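Putative secreted cellulose binding protein (Streptomyces coelicolor, PDB 4OY7) cleaves the glycosidic bonds of cellulose oxidatively with a copper-dependent lytic polysaccharide monooxygenase domain of the AA10 family, the part of the protein modelled here. Local coordinates at residues N29-S39 and D78-W89. Numbering follows the deposited sequence. Where two conformers were deposited one is given.
Sequences NPACQAALDQS and DFSAYNAARSDW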
loop_
_atom_site.group_PDB
_atom_site.type_symbol
_atom_site.label_atom_id
_atom_site.label_comp_id
_atom_site.label_asym_id
_atom_site.label_seq_id
_atom_site.Cartn_x
_atom_site.Cartn_y
_atom_site.Cartn_z
ATOM N N ASN A 29 14.355 6.360 -8.301
ATOM C CA ASN A 29 13.045 6.736 -8.788
ATOM C C ASN A 29 12.724 8.157 -8.312
ATOM O O ASN A 29 12.906 8.491 -7.145
ATOM C CB ASN A 29 11.965 5.748 -8.338
ATOM C CG ASN A 29 10.563 6.236 -8.678
ATOM O OD1 ASN A 29 10.005 7.060 -7.975
ATOM N ND2 ASN A 29 9.987 5.708 -9.745
ATOM N N PRO A 30 12.261 9.017 -9.218
ATOM C CA PRO A 30 12.143 10.430 -8.817
ATOM C C PRO A 30 11.053 10.727 -7.798
ATOM O O PRO A 30 11.205 11.635 -6.992
ATOM C CB PRO A 30 11.869 11.161 -10.148
ATOM C CG PRO A 30 11.494 10.089 -11.113
ATOM C CD PRO A 30 12.207 8.848 -10.679
ATOM N N ALA A 31 9.941 10.001 -7.847
ATOM C CA ALA A 31 8.905 10.158 -6.845
ATOM C C ALA A 31 9.428 9.680 -5.464
ATOM O O ALA A 31 9.141 10.278 -4.448
ATOM C CB ALA A 31 7.639 9.420 -7.241
ATOM N N CYS A 32 10.209 8.605 -5.453
ATOM C CA CYS A 32 10.845 8.127 -4.239
ATOM C C CYS A 32 11.857 9.124 -3.692
ATOM O O CYS A 32 11.894 9.380 -2.501
ATOM C CB CYS A 32 11.500 6.766 -4.466
ATOM S SG CYS A 32 10.381 5.411 -4.890
ATOM N N GLN A 33 12.676 9.696 -4.567
ATOM C CA GLN A 33 13.605 10.745 -4.136
ATOM C C GLN A 33 12.857 11.929 -3.531
ATOM O O GLN A 33 13.261 12.457 -2.491
ATOM C CB GLN A 33 14.489 11.222 -5.287
ATOM C CG GLN A 33 15.510 12.259 -4.838
ATOM C CD GLN A 33 16.476 11.714 -3.798
ATOM O OE1 GLN A 33 16.513 12.179 -2.651
ATOM N NE2 GLN A 33 17.254 10.713 -4.189
ATOM N N ALA A 34 11.758 12.339 -4.164
ATOM C CA ALA A 34 10.985 13.473 -3.673
ATOM C C ALA A 34 10.392 13.179 -2.307
ATOM O O ALA A 34 10.424 14.042 -1.433
ATOM C CB ALA A 34 9.881 13.843 -4.652
ATOM N N ALA A 35 9.876 11.964 -2.125
ATOM C CA ALA A 35 9.281 11.567 -0.849
ATOM C C ALA A 35 10.333 11.450 0.233
ATOM O O ALA A 35 10.076 11.775 1.394
ATOM C CB ALA A 35 8.528 10.252 -0.982
ATOM N N LEU A 36 11.524 10.991 -0.125
ATOM C CA LEU A 36 12.619 10.938 0.847
ATOM C C LEU A 36 12.996 12.352 1.294
ATOM O O LEU A 36 13.188 12.622 2.485
ATOM C CB LEU A 36 13.839 10.224 0.257
ATOM C CG LEU A 36 15.098 10.140 1.121
ATOM C CD1 LEU A 36 14.834 9.320 2.371
ATOM C CD2 LEU A 36 16.247 9.527 0.358
ATOM N N ASP A 37 13.100 13.258 0.329
ATOM C CA ASP A 37 13.476 14.644 0.608
ATOM C C ASP A 37 12.403 15.355 1.452
ATOM O O ASP A 37 12.732 16.155 2.346
ATOM C CB ASP A 37 13.725 15.408 -0.698
ATOM C CG ASP A 37 14.985 14.942 -1.441
ATOM O OD1 ASP A 37 15.094 15.207 -2.668
ATOM O OD2 ASP A 37 15.883 14.332 -0.812
ATOM N N GLN A 38 11.133 15.069 1.201
ATOM C CA GLN A 38 10.095 15.680 2.023
ATOM C C GLN A 38 9.889 15.019 3.390
ATOM O O GLN A 38 10.014 15.667 4.425
ATOM C CB GLN A 38 8.767 15.737 1.299
ATOM C CG GLN A 38 7.693 16.232 2.255
ATOM C CD GLN A 38 6.333 16.397 1.639
ATOM O OE1 GLN A 38 6.208 16.759 0.475
ATOM N NE2 GLN A 38 5.292 16.158 2.445
ATOM N N SER A 39 9.579 13.731 3.410
ATOM C CA SER A 39 9.159 13.099 4.667
ATOM C C SER A 39 10.269 12.400 5.443
ATOM O O SER A 39 10.079 12.065 6.613
ATOM C CB SER A 39 7.993 12.146 4.411
ATOM O OG SER A 39 6.809 12.862 4.122
ATOM N N ASP A 78 6.144 10.466 9.646
ATOM C CA ASP A 78 5.735 11.332 8.553
ATOM C C ASP A 78 5.716 10.502 7.281
ATOM O O ASP A 78 6.768 10.127 6.786
ATOM C CB ASP A 78 6.703 12.508 8.411
ATOM C CG ASP A 78 6.318 13.460 7.291
ATOM O OD1 ASP A 78 5.455 13.129 6.435
ATOM O OD2 ASP A 78 6.885 14.559 7.250
ATOM N N PHE A 79 4.517 10.168 6.805
ATOM C CA PHE A 79 4.330 9.454 5.532
ATOM C C PHE A 79 3.592 10.339 4.555
ATOM O O PHE A 79 3.130 9.875 3.512
ATOM C CB PHE A 79 3.499 8.168 5.738
ATOM C CG PHE A 79 4.233 7.069 6.448
ATOM C CD1 PHE A 79 5.322 6.420 5.863
ATOM C CD2 PHE A 79 3.819 6.666 7.713
ATOM C CE1 PHE A 79 5.998 5.415 6.547
ATOM C CE2 PHE A 79 4.491 5.679 8.402
ATOM C CZ PHE A 79 5.576 5.041 7.821
ATOM N N SER A 80 3.534 11.629 4.852
ATOM C CA SER A 80 2.720 12.569 4.077
ATOM C C SER A 80 3.091 12.604 2.590
ATOM O O SER A 80 2.205 12.716 1.732
ATOM C CB SER A 80 2.781 13.974 4.698
ATOM O OG SER A 80 1.929 14.894 4.024
ATOM N N ALA A 81 4.377 12.475 2.299
ATOM C CA ALA A 81 4.861 12.524 0.907
ATOM C C ALA A 81 4.350 11.399 0.023
ATOM O O ALA A 81 4.309 11.552 -1.196
ATOM C CB ALA A 81 6.394 12.574 0.848
ATOM N N TYR A 82 3.913 10.310 0.646
ATOM C CA TYR A 82 3.462 9.111 -0.051
ATOM C C TYR A 82 2.029 9.287 -0.536
ATOM O O TYR A 82 1.528 8.450 -1.254
ATOM C CB TYR A 82 3.706 7.845 0.820
ATOM C CG TYR A 82 5.188 7.705 1.080
ATOM C CD1 TYR A 82 6.011 7.046 0.182
ATOM C CD2 TYR A 82 5.791 8.330 2.168
ATOM C CE1 TYR A 82 7.371 6.965 0.377
ATOM C CE2 TYR A 82 7.153 8.264 2.365
ATOM C CZ TYR A 82 7.953 7.580 1.461
ATOM O OH TYR A 82 9.330 7.529 1.601
ATOM N N ASN A 83 1.378 10.395 -0.177
ATOM C CA ASN A 83 0.150 10.816 -0.861
ATOM C C ASN A 83 0.330 11.619 -2.163
ATOM O O ASN A 83 -0.669 11.861 -2.850
ATOM C CB ASN A 83 -0.759 11.644 0.093
ATOM C CG ASN A 83 -1.252 10.821 1.248
ATOM O OD1 ASN A 83 -1.872 9.743 1.052
ATOM N ND2 ASN A 83 -0.975 11.285 2.453
ATOM N N ALA A 84 1.552 12.027 -2.512
ATOM C CA ALA A 84 1.775 12.879 -3.690
ATOM C C ALA A 84 1.100 12.303 -4.923
ATOM O O ALA A 84 1.290 11.143 -5.274
ATOM C CB ALA A 84 3.269 13.071 -3.930
ATOM N N ALA A 85 0.284 13.132 -5.557
ATOM C CA ALA A 85 -0.495 12.722 -6.716
ATOM C C ALA A 85 0.374 12.872 -7.975
ATOM O O ALA A 85 0.298 13.888 -8.722
ATOM C CB ALA A 85 -1.768 13.562 -6.824
ATOM N N ARG A 86 1.218 11.859 -8.171
ATOM C CA ARG A 86 2.218 11.819 -9.236
ATOM C C ARG A 86 2.061 10.527 -10.023
ATOM O O ARG A 86 1.626 9.508 -9.475
ATOM C CB ARG A 86 3.619 11.797 -8.620
ATOM C CG ARG A 86 4.031 13.038 -7.899
ATOM C CD ARG A 86 5.348 12.844 -7.175
ATOM N NE ARG A 86 6.425 12.771 -8.152
ATOM C CZ ARG A 86 7.502 13.544 -8.152
ATOM N NH1 ARG A 86 7.683 14.479 -7.222
ATOM N NH2 ARG A 86 8.413 13.369 -9.094
ATOM N N SER A 87 2.436 10.568 -11.294
ATOM C CA SER A 87 2.346 9.380 -12.145
ATOM C C SER A 87 3.671 8.631 -12.289
ATOM O O SER A 87 3.731 7.626 -13.015
ATOM C CB SER A 87 1.853 9.796 -13.520
ATOM O OG SER A 87 2.784 10.623 -14.178
ATOM N N ASP A 88 4.711 9.097 -11.610
ATOM C CA ASP A 88 6.065 8.549 -11.787
ATOM C C ASP A 88 6.525 7.662 -10.611
ATOM O O ASP A 88 7.694 7.287 -10.572
ATOM C CB ASP A 88 7.099 9.646 -12.146
ATOM C CG ASP A 88 7.219 10.751 -11.089
ATOM O OD1 ASP A 88 6.366 10.820 -10.170
ATOM O OD2 ASP A 88 8.218 11.507 -11.153
ATOM N N TRP A 89 5.632 7.303 -9.694
ATOM C CA TRP A 89 5.953 6.345 -8.647
ATOM C C TRP A 89 6.312 4.995 -9.284
ATOM O O TRP A 89 5.914 4.724 -10.429
ATOM C CB TRP A 89 4.758 6.118 -7.727
ATOM C CG TRP A 89 4.384 7.230 -6.805
ATOM C CD1 TRP A 89 3.373 8.147 -6.972
ATOM C CD2 TRP A 89 4.967 7.521 -5.529
ATOM N NE1 TRP A 89 3.309 8.983 -5.894
ATOM C CE2 TRP A 89 4.290 8.647 -5.002
ATOM C CE3 TRP A 89 6.028 6.978 -4.804
ATOM C CZ2 TRP A 89 4.594 9.188 -3.734
ATOM C CZ3 TRP A 89 6.335 7.517 -3.569
ATOM C CH2 TRP A 89 5.641 8.654 -3.054
HETATM O O HOH W 1 10.944 7.361 -0.755
HETATM O O HOH W 2 10.076 9.599 3.167
HETATM O O HOH W 3 6.338 16.503 5.495
HETATM O O HOH W 4 9.424 9.741 7.989
#
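Two alanine methyls one helical turn apart, Ala-31 and Ala-35, are the bumps that helix 30-39 presses into the 78-89 loop with its short 3-10 turn at 80-83. Ala-31 CB sits over one face of the Trp-89 indole, 3.7 Å from CD2, and is flanked by Arg-86 NE and Asp-88 OD1. Ala-35 CB drops into a hollow between Ala-81 CB, one face of the Tyr-82 ring and Trp-89 CH2; both methyls make CH-pi contacts. With small side chains at this point the backbones approach closely, Ala-35 CA lying 4.9 Å from Ala-81 CA, and Ala-81 CB packs tightly against Ala-35 CA.

Arg-86 lays its guanidinium face over Ala-31 CA, with NH1 reaching Ala-34 CB. A bend at chi3 (71°) turns the group side-on to Asp-88, whose two oxygens each take an in-plane N-H on a syn lone pair, so the plate cannot easily rotate. At the helix start Asn-29 works in two directions: OD1 caps Cys-32 N, while ND2 gives a hydrogen bond to Asp-88 O (2.9 Å). At the other end Ser-39 OG accepts from Ala-81 N and donates to Asp-78 OD1 (2.7 Å), approaching from above the carboxylate plane; Asp-78 OD1 also accepts from Ser-80 N, closing an Asx turn. Two waters join Tyr-82 OH to the carbonyl oxygens of Cys-32 and Ala-35.

Helix 10-18 lies behind this contact: Cys-14 is disulfide-bonded to Cys-32, and Arg-10 makes a cation-pi contact with Trp-89. Helix 42-45 packs on Phe-79 and Tyr-82, and beyond Trp-89 the chain runs on into strand 92-94 of the mixed sheet.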